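Local coordinates for L-threonine dehydrogenase (Flavobacterium frigidimaris, PDB 2YY7), which probably oxidises L-threonine at its 3-hydroxyl with bound NAD as the electron acceptor, on a short-chain dehydrogenase-reductase fold, at residues Phe298-Glu301 with Ser302-Asp306; Ser246-Pro249 with Thr250-Ala253. One frame throughout, in Å; residues are numbered along the deposited sequence.

Both contacts are helix starts, and along the chain they come in series, neither nesting nor crossing. Contact 2 (246-249 with 250-253) comes first, where the strand 245-247, paired antiparallel with strand 211-215, turns into helix 249-257. Contact 1 (298-301 with 302-306) follows some fifty residues later and opens the last helix, 300-311. Each closes a single turn through an N-cap residue, Thr248 and Asp299. Their centres lie about 12 Å apart and their apolar sides meet: Leu300 packs on Phe247 and Ile252, and Met303 on Phe247. The C-terminal helix is thereby joined to helix 249-257 and to the edge of the mixed sheet.

Contact 1: Phe298-Glu301 with Ser302-Asp306; sequences FDLE and SMTKD
OD2 of Asp299 is gripped twice by Ser302: the hydroxyl OG donates to it at 2.7 Å and the backbone N at 2.9 Å. The amide bond is almost straight (171°) and arrives nearly along the C-O axis, whereas OG comes from above the carboxylate plane. Asp299 is the N-cap residue of helix 300-311, and its CG sits between its own N and carbonyl carbon (chi1 57°), which swings the carboxylate back over the first turn. The negative charge there would probably be favoured by the helix dipole. Asp299 O in turn accepts from Met303 N at 3.0 Å. At the next residue, Leu300 O holds two donors of Thr304, the backbone N at 3.0 Å and OG1 at 2.8 Å, on opposite faces of its carbonyl plane; a chi1 of -64° sets OG1 beside its own N, where it can reach back to this oxygen. The Leu300 and Thr304 side chains run side by side, CD1 lying 3.6 Å from OG1. Leu300 CD1 also meets the bent end of Met303, at CE, 4.0 Å away. Phe298, just before the cap, lays its ring beside the first turn: Met303 N lies near the plane at the ring's edge, and CD2 is 3.6 Å from Ser302 OG. Tyr215 makes an edge-to-face ring contact with Phe298 and a hydrogen bond to Asp306 OD1. The Ser302 amide held by the Asp299 carboxylate is an Asp N-cap, here opening the C-terminal helix of this NAD-dependent epimerase/dehydratase family member.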
loop_
_atom_site.group_PDB
_atom_site.type_symbol
_atom_site.label_atom_id
_atom_site.label_comp_id
_atom_site.label_asym_id
_atom_site.label_seq_id
_atom_site.Cartn_x
_atom_site.Cartn_y
_atom_site.Cartn_z
ATOM N N PHE A 298 -9.802 1.759 30.305
ATOM C CA PHE A 298 -9.653 3.175 30.644
ATOM C C PHE A 298 -10.369 4.163 29.727
ATOM O O PHE A 298 -10.344 4.021 28.507
ATOM C CB PHE A 298 -8.172 3.574 30.672
ATOM C CG PHE A 298 -7.380 2.922 31.770
ATOM C CD1 PHE A 298 -6.883 1.632 31.620
ATOM C CD2 PHE A 298 -7.130 3.601 32.957
ATOM C CE1 PHE A 298 -6.146 1.028 32.642
ATOM C CE2 PHE A 298 -6.393 3.005 33.984
ATOM C CZ PHE A 298 -5.903 1.718 33.824
ATOM N N ASP A 299 -11.009 5.166 30.327
ATOM C CA ASP A 299 -11.653 6.218 29.555
ATOM C C ASP A 299 -10.853 7.471 29.897
ATOM O O ASP A 299 -9.891 7.388 30.662
ATOM C CB ASP A 299 -13.138 6.378 29.925
ATOM C CG ASP A 299 -13.361 6.666 31.402
ATOM O OD1 ASP A 299 -14.540 6.746 31.803
ATOM O OD2 ASP A 299 -12.382 6.807 32.159
ATOM N N LEU A 300 -11.225 8.621 29.343
ATOM C CA LEU A 300 -10.486 9.854 29.606
ATOM C C LEU A 300 -10.261 10.159 31.093
ATOM O O LEU A 300 -9.145 10.486 31.500
ATOM C CB LEU A 300 -11.184 11.041 28.938
ATOM C CG LEU A 300 -10.506 12.397 29.155
ATOM C CD1 LEU A 300 -9.030 12.308 28.753
ATOM C CD2 LEU A 300 -11.228 13.467 28.342
ATOM N N GLU A 301 -11.315 10.050 31.895
ATOM C CA GLU A 301 -11.227 10.317 33.328
ATOM C C GLU A 301 -10.286 9.384 34.095
ATOM O O GLU A 301 -9.455 9.847 34.876
ATOM C CB GLU A 301 -12.626 10.262 33.963
ATOM C CG GLU A 301 -12.618 10.256 35.494
ATOM C CD GLU A 301 -14.015 10.297 36.097
ATOM O OE1 GLU A 301 -14.900 9.551 35.624
ATOM O OE2 GLU A 301 -14.224 11.070 37.055
ATOM N N SER A 302 -10.413 8.075 33.891
ATOM C CA SER A 302 -9.551 7.130 34.598
ATOM C C SER A 302 -8.101 7.188 34.119
ATOM O O SER A 302 -7.174 6.947 34.894
ATOM C CB SER A 302 -10.094 5.696 34.480
ATOM O OG SER A 302 -10.305 5.321 33.131
ATOM N N MET A 303 -7.894 7.504 32.845
ATOM C CA MET A 303 -6.533 7.599 32.339
ATOM C C MET A 303 -5.849 8.844 32.888
ATOM O O MET A 303 -4.683 8.798 33.280
ATOM C CB MET A 303 -6.512 7.659 30.815
ATOM C CG MET A 303 -5.146 8.039 30.277
ATOM S SD MET A 303 -5.104 8.224 28.513
ATOM C CE MET A 303 -5.871 9.861 28.334
ATOM N N THR A 304 -6.572 9.960 32.903
ATOM C CA THR A 304 -6.018 11.210 33.407
ATOM C C THR A 304 -5.593 11.043 34.864
ATOM O O THR A 304 -4.520 11.489 35.264
ATOM C CB THR A 304 -7.042 12.363 33.304
ATOM O OG1 THR A 304 -7.342 12.612 31.924
ATOM C CG2 THR A 304 -6.475 13.637 33.926
ATOM N N LYS A 305 -6.441 10.393 35.653
ATOM C CA LYS A 305 -6.140 10.170 37.061
ATOM C C LYS A 305 -4.863 9.352 37.202
ATOM O O LYS A 305 -3.948 9.733 37.937
ATOM C CB LYS A 305 -7.299 9.431 37.741
ATOM C CG LYS A 305 -7.051 9.102 39.203
ATOM C CD LYS A 305 -8.196 8.279 39.781
ATOM C CE LYS A 305 -7.974 7.990 41.257
ATOM N NZ LYS A 305 -9.001 7.056 41.802
ATOM N N ASP A 306 -4.811 8.228 36.489
ATOM C CA ASP A 306 -3.660 7.327 36.531
ATOM C C ASP A 306 -2.368 7.989 36.057
ATOM O O ASP A 306 -1.299 7.725 36.604
ATOM C CB ASP A 306 -3.956 6.073 35.699
ATOM C CG ASP A 306 -3.031 4.919 36.035
ATOM O OD1 ASP A 306 -1.960 4.799 35.411
ATOM O OD2 ASP A 306 -3.377 4.136 36.946
#

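Contact 2: Ser246-Pro249 with Thr250-Ala253; sequences SFTP and TEIA
The backbone leaves the strand at Phe247 and enters helix 249-257 within two residues, Thr248 O accepting from Ile252 N at 3.1 Å and Pro249 O from Ala253 N at 2.9 Å. Thr248 is the N-cap residue and forms a capping box with Glu251: the Glu251 amide donates to Thr248 OG1 at 3.2 Å, and Thr248 N donates to Glu251 OE1 at 2.8 Å. OE1 is met on its anti side, 16° out of the carboxylate plane. With Glu251 CG beside its own N (chi1 -60°), the chain reaches back over the cap and brings CG within 3.1 Å of Thr248 OG1. An alanine at Thr248 removes OG1, and the amide of Glu251 would probably be left without its capping acceptor. Pro249 fills the first helical position, its ring lying against Tyr187 and Tyr267, while Thr250 OG1 is hydrogen-bonded to Glu208 OE2 and Ser207 O. On the buried side the Phe247 ring crosses the Ile252 side chain obliquely, and Tyr187 touches both side chains. Phe247 CE1 comes within 3.7 Å of Ile252 CB, and CZ reaches CD1 of the same isoleucine at 3.9 Å.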
loop_
_atom_site.group_PDB
_atom_site.type_symbol
_atom_site.label_atom_id
_atom_site.label_comp_id
_atom_site.label_asym_id
_atom_site.label_seq_id
_atom_site.Cartn_x
_atom_site.Cartn_y
_atom_site.Cartn_z
ATOM N N SER A 246 -11.818 8.711 22.378
ATOM C CA SER A 246 -11.798 9.720 21.327
ATOM C C SER A 246 -12.074 11.014 22.070
ATOM O O SER A 246 -13.068 11.123 22.797
ATOM C CB SER A 246 -12.885 9.473 20.268
ATOM O OG SER A 246 -12.443 8.562 19.269
ATOM N N PHE A 247 -11.171 11.976 21.920
ATOM C CA PHE A 247 -11.312 13.263 22.581
ATOM C C PHE A 247 -10.504 14.344 21.876
ATOM O O PHE A 247 -9.641 14.054 21.052
ATOM C CB PHE A 247 -10.894 13.150 24.061
ATOM C CG PHE A 247 -9.454 12.712 24.280
ATOM C CD1 PHE A 247 -8.393 13.590 24.054
ATOM C CD2 PHE A 247 -9.170 11.430 24.745
ATOM C CE1 PHE A 247 -7.065 13.197 24.292
ATOM C CE2 PHE A 247 -7.846 11.022 24.986
ATOM C CZ PHE A 247 -6.793 11.911 24.758
ATOM N N THR A 248 -10.807 15.596 22.196
ATOM C CA THR A 248 -10.119 16.742 21.617
ATOM C C THR A 248 -9.148 17.288 22.654
ATOM O O THR A 248 -9.200 16.906 23.825
ATOM C CB THR A 248 -11.110 17.877 21.293
ATOM O OG1 THR A 248 -11.765 18.276 22.505
ATOM C CG2 THR A 248 -12.157 17.426 20.282
ATOM N N PRO A 249 -8.236 18.178 22.237
ATOM C CA PRO A 249 -7.291 18.741 23.203
ATOM C C PRO A 249 -8.061 19.492 24.293
ATOM O O PRO A 249 -7.705 19.428 25.471
ATOM C CB PRO A 249 -6.438 19.665 22.343
ATOM C CG PRO A 249 -6.389 18.924 21.036
ATOM C CD PRO A 249 -7.829 18.494 20.857
ATOM N N THR A 250 -9.126 20.191 23.896
ATOM C CA THR A 250 -9.939 20.941 24.851
ATOM C C THR A 250 -10.453 20.007 25.940
ATOM O O THR A 250 -10.406 20.337 27.129
ATOM C CB THR A 250 -11.159 21.617 24.173
ATOM O OG1 THR A 250 -10.709 22.549 23.185
ATOM C CG2 THR A 250 -12.001 22.363 25.204
ATOM N N GLU A 251 -10.930 18.832 25.540
ATOM C CA GLU A 251 -11.460 17.881 26.511
ATOM C C GLU A 251 -10.400 17.305 27.452
ATOM O O GLU A 251 -10.637 17.224 28.657
ATOM C CB GLU A 251 -12.201 16.741 25.797
ATOM C CG GLU A 251 -13.377 17.222 24.946
ATOM C CD GLU A 251 -14.018 16.114 24.122
ATOM O OE1 GLU A 251 -13.288 15.399 23.401
ATOM O OE2 GLU A 251 -15.256 15.963 24.183
ATOM N N ILE A 252 -9.240 16.904 26.931
ATOM C CA ILE A 252 -8.225 16.346 27.820
ATOM C C ILE A 252 -7.641 17.425 28.728
ATOM O O ILE A 252 -7.289 17.155 29.874
ATOM C CB ILE A 252 -7.080 15.620 27.049
ATOM C CG1 ILE A 252 -6.060 15.080 28.058
ATOM C CG2 ILE A 252 -6.406 16.562 26.064
ATOM C CD1 ILE A 252 -5.075 14.082 27.481
ATOM N N ALA A 253 -7.555 18.652 28.221
ATOM C CA ALA A 253 -7.039 19.763 29.013
ATOM C C ALA A 253 -8.029 20.058 30.144
ATOM O O ALA A 253 -7.628 20.376 31.261
ATOM C CB ALA A 253 -6.849 21.002 28.131
#